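Local structure of toprim domain-containing protein (Geobacillus stearothermophilus, 2I5R) at residues V10-G15 against V56-D61; R16-K21 against R90-A95. The protein is of unknown function but carries a magnesium-binding Toprim domain, a catalytic fold shared by topoisomerases and primases, consistent with a role in nucleic-acid chemistry. All coordinates share one frame; numbering follows the deposited sequence. Where two conformers were deposited one is given.

Interaction 1: V10-G15 against V56-D61; sequences VIIVEG and VYLLAD. With MG (magnesium ion), chain D.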
ATOM      1  N   VAL A  10       4.334   1.189  -6.693  1.00 17.76           N
ATOM      2  CA  VAL A  10       3.686  -0.036  -6.238  1.00 17.63           C
ATOM      3  C   VAL A  10       3.240   0.165  -4.807  1.00 18.62           C
ATOM      4  O   VAL A  10       3.999   0.643  -3.978  1.00 18.51           O
ATOM      5  CB  VAL A  10       4.651  -1.247  -6.303  1.00 18.09           C
ATOM      6  CG1 VAL A  10       3.975  -2.522  -5.757  1.00 18.57           C
ATOM      7  CG2 VAL A  10       5.210  -1.464  -7.705  1.00 17.43           C
ATOM      8  N   ILE A  11       1.984  -0.174  -4.530  1.00 18.26           N
ATOM      9  CA  ILE A  11       1.486  -0.204  -3.162  1.00 18.10           C
ATOM     10  C   ILE A  11       1.201  -1.647  -2.783  1.00 18.29           C
ATOM     11  O   ILE A  11       0.539  -2.369  -3.531  1.00 19.00           O
ATOM     12  CB  ILE A  11       0.211   0.634  -2.974  1.00 18.21           C
ATOM     13  CG1 ILE A  11       0.507   2.095  -3.231  1.00 18.41           C
ATOM     14  CG2 ILE A  11      -0.301   0.520  -1.505  1.00 19.50           C
ATOM     15  CD1 ILE A  11      -0.752   2.918  -3.430  1.00 19.03           C
ATOM     16  N   ILE A  12       1.685  -2.049  -1.615  1.00 17.63           N
ATOM     17  CA  ILE A  12       1.457  -3.401  -1.134  1.00 18.52           C
ATOM     18  C   ILE A  12       0.497  -3.295   0.033  1.00 18.48           C
ATOM     19  O   ILE A  12       0.673  -2.449   0.932  1.00 19.06           O
ATOM     20  CB  ILE A  12       2.773  -4.120  -0.758  1.00 18.58           C
ATOM     21  CG1 ILE A  12       3.691  -4.194  -2.001  1.00 19.20           C
ATOM     22  CG2 ILE A  12       2.474  -5.527  -0.143  1.00 18.91           C
ATOM     23  CD1 ILE A  12       5.109  -4.643  -1.701  1.00 20.96           C
ATOM     24  N   VAL A  13      -0.540  -4.140  -0.014  1.00 18.51           N
ATOM     25  CA  VAL A  13      -1.562  -4.223   1.032  1.00 18.06           C
ATOM     26  C   VAL A  13      -1.793  -5.674   1.440  1.00 18.08           C
ATOM     27  O   VAL A  13      -1.337  -6.592   0.751  1.00 18.39           O
ATOM     28  CB  VAL A  13      -2.917  -3.634   0.571  1.00 18.04           C
ATOM     29  CG1 VAL A  13      -2.790  -2.127   0.265  1.00 19.79           C
ATOM     30  CG2 VAL A  13      -3.482  -4.412  -0.618  1.00 18.72           C
ATOM     31  N   GLU A  14      -2.541  -5.868   2.528  1.00 18.06           N
ATOM     32  CA  GLU A  14      -2.746  -7.202   3.097  0.50 17.87           C
ATOM     33  C   GLU A  14      -3.913  -7.942   2.454  1.00 19.27           C
ATOM     34  O   GLU A  14      -3.827  -9.158   2.230  1.00 20.72           O
ATOM     35  CB  GLU A  14      -2.955  -7.113   4.623  0.50 17.57           C
ATOM     36  CG  GLU A  14      -2.879  -8.477   5.354  0.50 14.57           C
ATOM     37  CD  GLU A  14      -3.335  -8.421   6.814  0.50 16.54           C
ATOM     38  OE1 GLU A  14      -3.787  -7.348   7.279  0.50 14.34           O
ATOM     39  OE2 GLU A  14      -3.243  -9.473   7.491  0.50 12.85           O
ATOM     40  N   GLY A  15      -4.997  -7.224   2.193  1.00 19.96           N
ATOM     41  CA  GLY A  15      -6.238  -7.868   1.818  1.00 21.05           C
ATOM     42  C   GLY A  15      -6.845  -7.345   0.545  1.00 21.43           C
ATOM     43  O   GLY A  15      -6.550  -6.240   0.118  1.00 21.86           O
ATOM     44  N   VAL A  56       8.271   1.716  -4.103  1.00 17.22           N
ATOM     45  CA  VAL A  56       7.398   0.775  -3.396  1.00 17.76           C
ATOM     46  C   VAL A  56       6.927   1.265  -2.016  1.00 17.90           C
ATOM     47  O   VAL A  56       7.714   1.859  -1.251  1.00 16.33           O
ATOM     48  CB  VAL A  56       8.116  -0.592  -3.223  1.00 18.76           C
ATOM     49  CG1 VAL A  56       7.185  -1.620  -2.548  1.00 19.27           C
ATOM     50  CG2 VAL A  56       8.612  -1.101  -4.596  1.00 18.05           C
ATOM     51  N   TYR A  57       5.646   1.002  -1.719  1.00 17.55           N
ATOM     52  CA  TYR A  57       5.019   1.440  -0.455  1.00 18.17           C
ATOM     53  C   TYR A  57       4.248   0.294   0.156  1.00 19.08           C
ATOM     54  O   TYR A  57       3.689  -0.521  -0.573  1.00 20.08           O
ATOM     55  CB  TYR A  57       4.045   2.590  -0.688  1.00 18.14           C
ATOM     56  CG  TYR A  57       4.675   3.786  -1.331  1.00 17.21           C
ATOM     57  CD1 TYR A  57       5.027   4.895  -0.569  1.00 17.07           C
ATOM     58  CD2 TYR A  57       4.898   3.820  -2.705  1.00 16.95           C
ATOM     59  CE1 TYR A  57       5.608   5.997  -1.149  1.00 17.95           C
ATOM     60  CE2 TYR A  57       5.491   4.921  -3.306  1.00 17.81           C
ATOM     61  CZ  TYR A  57       5.846   6.003  -2.522  1.00 18.86           C
ATOM     62  OH  TYR A  57       6.406   7.114  -3.111  1.00 20.90           O
ATOM     63  N   LEU A  58       4.203   0.261   1.490  1.00 19.20           N
ATOM     64  CA  LEU A  58       3.416  -0.740   2.215  1.00 19.19           C
ATOM     65  C   LEU A  58       2.379  -0.030   3.062  1.00 18.79           C
ATOM     66  O   LEU A  58       2.737   0.794   3.906  1.00 18.72           O
ATOM     67  CB  LEU A  58       4.318  -1.576   3.156  1.00 18.73           C
ATOM     68  CG  LEU A  58       3.563  -2.569   4.077  1.00 19.14           C
ATOM     69  CD1 LEU A  58       2.927  -3.713   3.278  1.00 20.46           C
ATOM     70  CD2 LEU A  58       4.500  -3.209   5.141  1.00 21.31           C
ATOM     71  N   LEU A  59       1.108  -0.369   2.862  1.00 18.93           N
ATOM     72  CA  LEU A  59       0.022   0.241   3.617  1.00 18.64           C
ATOM     73  C   LEU A  59      -0.713  -0.884   4.367  1.00 19.52           C
ATOM     74  O   LEU A  59      -1.433  -1.678   3.756  1.00 20.23           O
ATOM     75  CB  LEU A  59      -0.909   1.022   2.691  1.00 18.91           C
ATOM     76  CG  LEU A  59      -2.193   1.573   3.327  1.00 19.39           C
ATOM     77  CD1 LEU A  59      -1.880   2.616   4.404  1.00 21.44           C
ATOM     78  CD2 LEU A  59      -3.069   2.156   2.247  1.00 21.30           C
ATOM     79  N   ALA A  60      -0.484  -0.942   5.677  1.00 20.34           N
ATOM     80  CA  ALA A  60      -1.024  -2.030   6.517  1.00 20.99           C
ATOM     81  C   ALA A  60      -1.947  -1.486   7.607  1.00 20.92           C
ATOM     82  O   ALA A  60      -1.867  -0.301   7.993  1.00 21.85           O
ATOM     83  CB  ALA A  60       0.124  -2.828   7.160  1.00 21.25           C
ATOM     84  N   ASP A  61      -2.794  -2.356   8.150  1.00 19.86           N
ATOM     85  CA  ASP A  61      -3.695  -1.964   9.236  1.00 20.00           C
ATOM     86  C   ASP A  61      -2.929  -1.580  10.490  1.00 20.44           C
ATOM     87  O   ASP A  61      -1.800  -2.021  10.673  1.00 20.82           O
ATOM     88  CB  ASP A  61      -4.625  -3.114   9.633  1.00 18.98           C
ATOM     89  CG  ASP A  61      -5.657  -3.472   8.571  1.00 19.34           C
ATOM     90  OD1 ASP A  61      -5.864  -2.730   7.584  1.00 20.08           O
ATOM     91  OD2 ASP A  61      -6.300  -4.534   8.780  1.00 21.42           O
TER
HETATM   92 MG    MG D 301      -6.488  -6.083  10.171  1.00 22.54          MG
HETATM   93  O   HOH W   1      -3.194  -3.670   4.219  1.00 20.26           O
HETATM   94  O   HOH W   2      -4.577  -6.622   9.734  1.00 24.78           O
HETATM   95  O   HOH W   3      -6.605  -7.714  11.341  1.00 26.49           O
HETATM   96  O   HOH W   4      -7.279  -7.253   8.520  1.00 27.39           O
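V10 O, Y57 O and I12 O carry the backbone ladder that zips strand 9-13 to its parallel neighbour 55-59, the two central strands of a four-stranded sheet. Y57 N donates to V10 O, I12 N to Y57 O at 2.7 Å and L59 N to I12 O; the last bond is nearly straight, 174° at the hydrogen. V10 O also lies at the edge of the Y57 ring, in its plane, 3.5 Å from Y57 CD2. On the face shared by V10, I12, V56 and L58, the CD1 tip of I12 reaches V56 CG1 (3.8 Å), while its CG2 branch, anti to the backbone N, meets L58 CD1. F73 of helix 64-76 packs over I12 and L58. On the other face I11 CG2 lies against L59 CB, with V22 of helix 16-25 covering both.

Beyond V13 the strands part, and one water takes over from direct bonding: it accepts from E14 N and donates to L59 O (2.7 Å). Past the strand ends stand two carboxylates, and in the E14 conformer given, one of two, E14 OE1 is 4.1 Å from D61 OD2. D61 OD2 binds magnesium at 2.1 Å, while D61 OD1 is hydrogen-bonded to V92 N; E91 and D63 also contribute ligands. E14 in this conformer does not touch the metal; its OE1 accepts a hydrogen bond from a metal-bound water 2.7 Å away. The pair fits the Toprim pattern of a glutamate after the first strand and a DxD motif after the third: one acid holds the ion directly, the other, in this conformer, through a metal-bound water.

Interaction 2: R16-K21 against R90-A95; sequences RSDKQK and REVAAA. With MG (magnesium ion), chain D.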
ATOM      1  N   ARG A  16      -7.709  -8.162  -0.046  1.00 22.12           N
ATOM      2  CA  ARG A  16      -8.359  -7.837  -1.307  1.00 22.50           C
ATOM      3  C   ARG A  16      -9.188  -6.566  -1.184  1.00 21.92           C
ATOM      4  O   ARG A  16      -9.176  -5.731  -2.094  1.00 22.02           O
ATOM      5  CB  ARG A  16      -9.252  -8.989  -1.764  1.00 22.79           C
ATOM      6  CG  ARG A  16      -9.711  -8.888  -3.204  1.00 25.83           C
ATOM      7  CD  ARG A  16     -10.506 -10.119  -3.589  0.10 27.99           C
ATOM      8  NE  ARG A  16     -10.244 -10.562  -4.958  0.10 31.28           N
ATOM      9  CZ  ARG A  16     -10.832 -10.070  -6.047  0.10 32.90           C
ATOM     10  NH1 ARG A  16     -11.727  -9.096  -5.953  0.10 34.10           N
ATOM     11  NH2 ARG A  16     -10.519 -10.555  -7.239  0.10 33.95           N
ATOM     12  N   SER A  17      -9.915  -6.424  -0.076  1.00 21.55           N
ATOM     13  CA  SER A  17     -10.732  -5.230   0.137  0.50 21.40           C
ATOM     14  C   SER A  17      -9.852  -3.981   0.251  1.00 21.34           C
ATOM     15  O   SER A  17     -10.203  -2.910  -0.275  1.00 21.49           O
ATOM     16  CB  SER A  17     -11.642  -5.380   1.359  0.50 21.25           C
ATOM     17  OG  SER A  17     -10.920  -5.235   2.569  0.50 21.22           O
ATOM     18  N   ASP A  18      -8.700  -4.112   0.914  1.00 20.62           N
ATOM     19  CA  ASP A  18      -7.745  -2.993   1.004  1.00 20.79           C
ATOM     20  C   ASP A  18      -7.337  -2.551  -0.400  1.00 20.71           C
ATOM     21  O   ASP A  18      -7.243  -1.355  -0.687  1.00 21.14           O
ATOM     22  CB  ASP A  18      -6.475  -3.366   1.779  1.00 20.99           C
ATOM     23  CG  ASP A  18      -6.734  -3.707   3.249  1.00 21.97           C
ATOM     24  OD1 ASP A  18      -7.859  -3.478   3.746  1.00 19.83           O
ATOM     25  OD2 ASP A  18      -5.779  -4.218   3.904  1.00 23.55           O
ATOM     26  N   LYS A  19      -7.090  -3.529  -1.265  1.00 20.96           N
ATOM     27  CA  LYS A  19      -6.630  -3.298  -2.633  1.00 21.23           C
ATOM     28  C   LYS A  19      -7.687  -2.569  -3.445  1.00 21.25           C
ATOM     29  O   LYS A  19      -7.383  -1.583  -4.128  1.00 21.02           O
ATOM     30  CB  LYS A  19      -6.310  -4.638  -3.306  1.00 21.75           C
ATOM     31  CG  LYS A  19      -5.965  -4.533  -4.791  1.00 22.62           C
ATOM     32  CD  LYS A  19      -5.375  -5.845  -5.278  1.00 27.73           C
ATOM     33  CE  LYS A  19      -4.926  -5.746  -6.718  1.00 30.58           C
ATOM     34  NZ  LYS A  19      -4.102  -6.933  -7.083  1.00 32.23           N
ATOM     35  N   GLN A  20      -8.922  -3.070  -3.380  1.00 21.17           N
ATOM     36  CA  GLN A  20     -10.032  -2.470  -4.113  1.00 21.43           C
ATOM     37  C   GLN A  20     -10.233  -1.019  -3.690  1.00 20.90           C
ATOM     38  O   GLN A  20     -10.452  -0.145  -4.524  1.00 21.01           O
ATOM     39  CB  GLN A  20     -11.326  -3.256  -3.894  1.00 21.05           C
ATOM     40  CG  GLN A  20     -11.276  -4.705  -4.359  1.00 22.84           C
ATOM     41  CD  GLN A  20     -12.516  -5.483  -3.934  1.00 23.13           C
ATOM     42  OE1 GLN A  20     -12.431  -6.435  -3.153  0.50 24.37           O
ATOM     43  NE2 GLN A  20     -13.675  -5.069  -4.429  1.00 26.69           N
ATOM     44  N   LYS A  21     -10.119  -0.772  -2.391  1.00 20.39           N
ATOM     45  CA  LYS A  21     -10.304   0.552  -1.827  1.00 20.27           C
ATOM     46  C   LYS A  21      -9.217   1.529  -2.233  1.00 20.25           C
ATOM     47  O   LYS A  21      -9.495   2.671  -2.607  1.00 19.89           O
ATOM     48  CB  LYS A  21     -10.324   0.448  -0.322  1.00 20.82           C
ATOM     49  CG  LYS A  21     -11.123   1.537   0.287  1.00 22.65           C
ATOM     50  CD  LYS A  21     -11.520   1.160   1.678  1.00 22.90           C
ATOM     51  CE  LYS A  21     -12.101   2.356   2.355  1.00 22.71           C
ATOM     52  NZ  LYS A  21     -12.439   2.050   3.750  1.00 23.57           N
ATOM     53  N   ARG A  90      -8.214   2.341  12.541  1.00 17.82           N
ATOM     54  CA  ARG A  90      -7.734   0.994  12.872  1.00 18.37           C
ATOM     55  C   ARG A  90      -7.341   0.209  11.638  1.00 18.54           C
ATOM     56  O   ARG A  90      -6.191  -0.211  11.515  1.00 19.17           O
ATOM     57  CB  ARG A  90      -8.768   0.196  13.658  1.00 18.66           C
ATOM     58  CG  ARG A  90      -8.301  -1.197  14.010  1.00 20.96           C
ATOM     59  CD  ARG A  90      -8.158  -1.402  15.515  1.00 22.00           C
ATOM     60  NE  ARG A  90      -7.482  -2.675  15.780  1.00 23.28           N
ATOM     61  CZ  ARG A  90      -7.042  -3.061  16.972  1.00 23.50           C
ATOM     62  NH1 ARG A  90      -7.197  -2.259  18.022  1.00 24.38           N
ATOM     63  NH2 ARG A  90      -6.446  -4.244  17.114  1.00 24.48           N
ATOM     64  N   GLU A  91      -8.295   0.002  10.735  1.00 18.50           N
ATOM     65  CA  GLU A  91      -8.019  -0.793   9.532  1.00 17.76           C
ATOM     66  C   GLU A  91      -8.240  -0.005   8.256  1.00 17.79           C
ATOM     67  O   GLU A  91      -9.106   0.872   8.179  1.00 17.86           O
ATOM     68  CB  GLU A  91      -8.826  -2.087   9.539  1.00 17.85           C
ATOM     69  CG  GLU A  91      -8.490  -2.992  10.709  1.00 19.02           C
ATOM     70  CD  GLU A  91      -9.139  -4.353  10.575  1.00 19.06           C
ATOM     71  OE1 GLU A  91     -10.388  -4.355  10.458  1.00 22.89           O
ATOM     72  OE2 GLU A  91      -8.426  -5.404  10.580  1.00 19.78           O
ATOM     73  N   VAL A  92      -7.430  -0.302   7.248  1.00 17.47           N
ATOM     74  CA  VAL A  92      -7.572   0.330   5.935  1.00 18.04           C
ATOM     75  C   VAL A  92      -9.024   0.203   5.457  1.00 18.27           C
ATOM     76  O   VAL A  92      -9.593   1.166   4.924  1.00 18.42           O
ATOM     77  CB  VAL A  92      -6.580  -0.289   4.899  1.00 17.73           C
ATOM     78  CG1 VAL A  92      -6.807   0.300   3.504  1.00 19.30           C
ATOM     79  CG2 VAL A  92      -5.150  -0.088   5.353  1.00 19.10           C
ATOM     80  N   ALA A  93      -9.617  -0.968   5.674  1.00 18.31           N
ATOM     81  CA  ALA A  93     -11.005  -1.221   5.286  1.00 19.17           C
ATOM     82  C   ALA A  93     -12.008  -0.273   5.961  1.00 19.21           C
ATOM     83  O   ALA A  93     -13.038   0.064   5.374  1.00 20.14           O
ATOM     84  CB  ALA A  93     -11.370  -2.672   5.544  1.00 18.88           C
ATOM     85  N   ALA A  94     -11.705   0.148   7.190  1.00 19.27           N
ATOM     86  CA  ALA A  94     -12.594   0.999   7.978  1.00 19.25           C
ATOM     87  C   ALA A  94     -12.328   2.494   7.765  1.00 19.21           C
ATOM     88  O   ALA A  94     -13.148   3.330   8.135  1.00 19.96           O
ATOM     89  CB  ALA A  94     -12.470   0.655   9.449  1.00 19.38           C
ATOM     90  N   ALA A  95     -11.182   2.837   7.180  1.00 18.30           N
ATOM     91  CA  ALA A  95     -10.838   4.250   6.963  1.00 18.12           C
ATOM     92  C   ALA A  95     -11.726   4.888   5.904  1.00 17.47           C
ATOM     93  O   ALA A  95     -11.982   4.287   4.866  1.00 17.96           O
ATOM     94  CB  ALA A  95      -9.387   4.387   6.561  1.00 19.18           C
TER
HETATM   95 MG    MG D 301      -6.488  -6.083  10.171  1.00 22.54          MG
HETATM   96  O   HOH W   5      -8.202  -3.419   6.272  1.00 20.48           O
HETATM   97  O   HOH W   2      -4.577  -6.622   9.734  1.00 24.78           O
HETATM   98  O   HOH W   3      -6.605  -7.714  11.341  1.00 26.49           O
HETATM   99  O   HOH W   4      -7.279  -7.253   8.520  1.00 27.39           O
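K21 runs from helix 16-25 to the turn at V92-A95, and its amino group ends among three backbone carbonyls. CG stands anti to the backbone N (chi1 -152°), and from there the chain is extended, which carries the amine across to the turn. CB and CG serve as spacer; CD is the first atom to meet the turn, 3.8 Å from V92 O. CE passes 3.2 Å from A95 O. NZ then bonds to A95 O at a short 2.5 Å, to A93 O at 2.6 Å and, at a longer 3.2 Å, to V92 O. The three grips differ: NZ lies in the carbonyl plane of V92, on a lone pair, but stands above that of A93, 70° out of it. V92 O also takes A95 N, a bond that closes the turn.

One helical turn earlier, D18 lays its carboxylate obliquely against V92, with D18 OD1 3.6 Å from V92 CB. A water lies between D18 OD1 and A93 N, accepting from A93 N (2.9 Å). Replacing K21 by a methionine would probably leave the carbonyls of A93 and A95 without their shared donor and the turn freer to shift. E91, just before this turn, binds magnesium through OE2. The amine thus bonds to three carbonyl oxygens, two of them aimed roughly at it, pinning the chain just beyond a metal ligand to the first helix of the domain.

Interactions 1 and 2 have centres 10 Å apart and meet at the magnesium ion. D61 of 56-61 and E91 of 90-95 supply oxygens to it, D61 OD2 and E91 OE2 lying 2.9 Å apart as adjacent ligands of the ion, whose charge probably offsets their repulsion. The other oxygen of D61, OD1, probably accepts a hydrogen bond from V92 N at 2.9 Å, which would help to orient the aspartate. Three metal-bound waters are common to both sites. Strand 9-13 leads directly into helix 16-25, where V13 CB packs 3.8 Å from D18 CB. Sheet, helix and turn thereby converge on one acidic site, D63 being its third protein ligand.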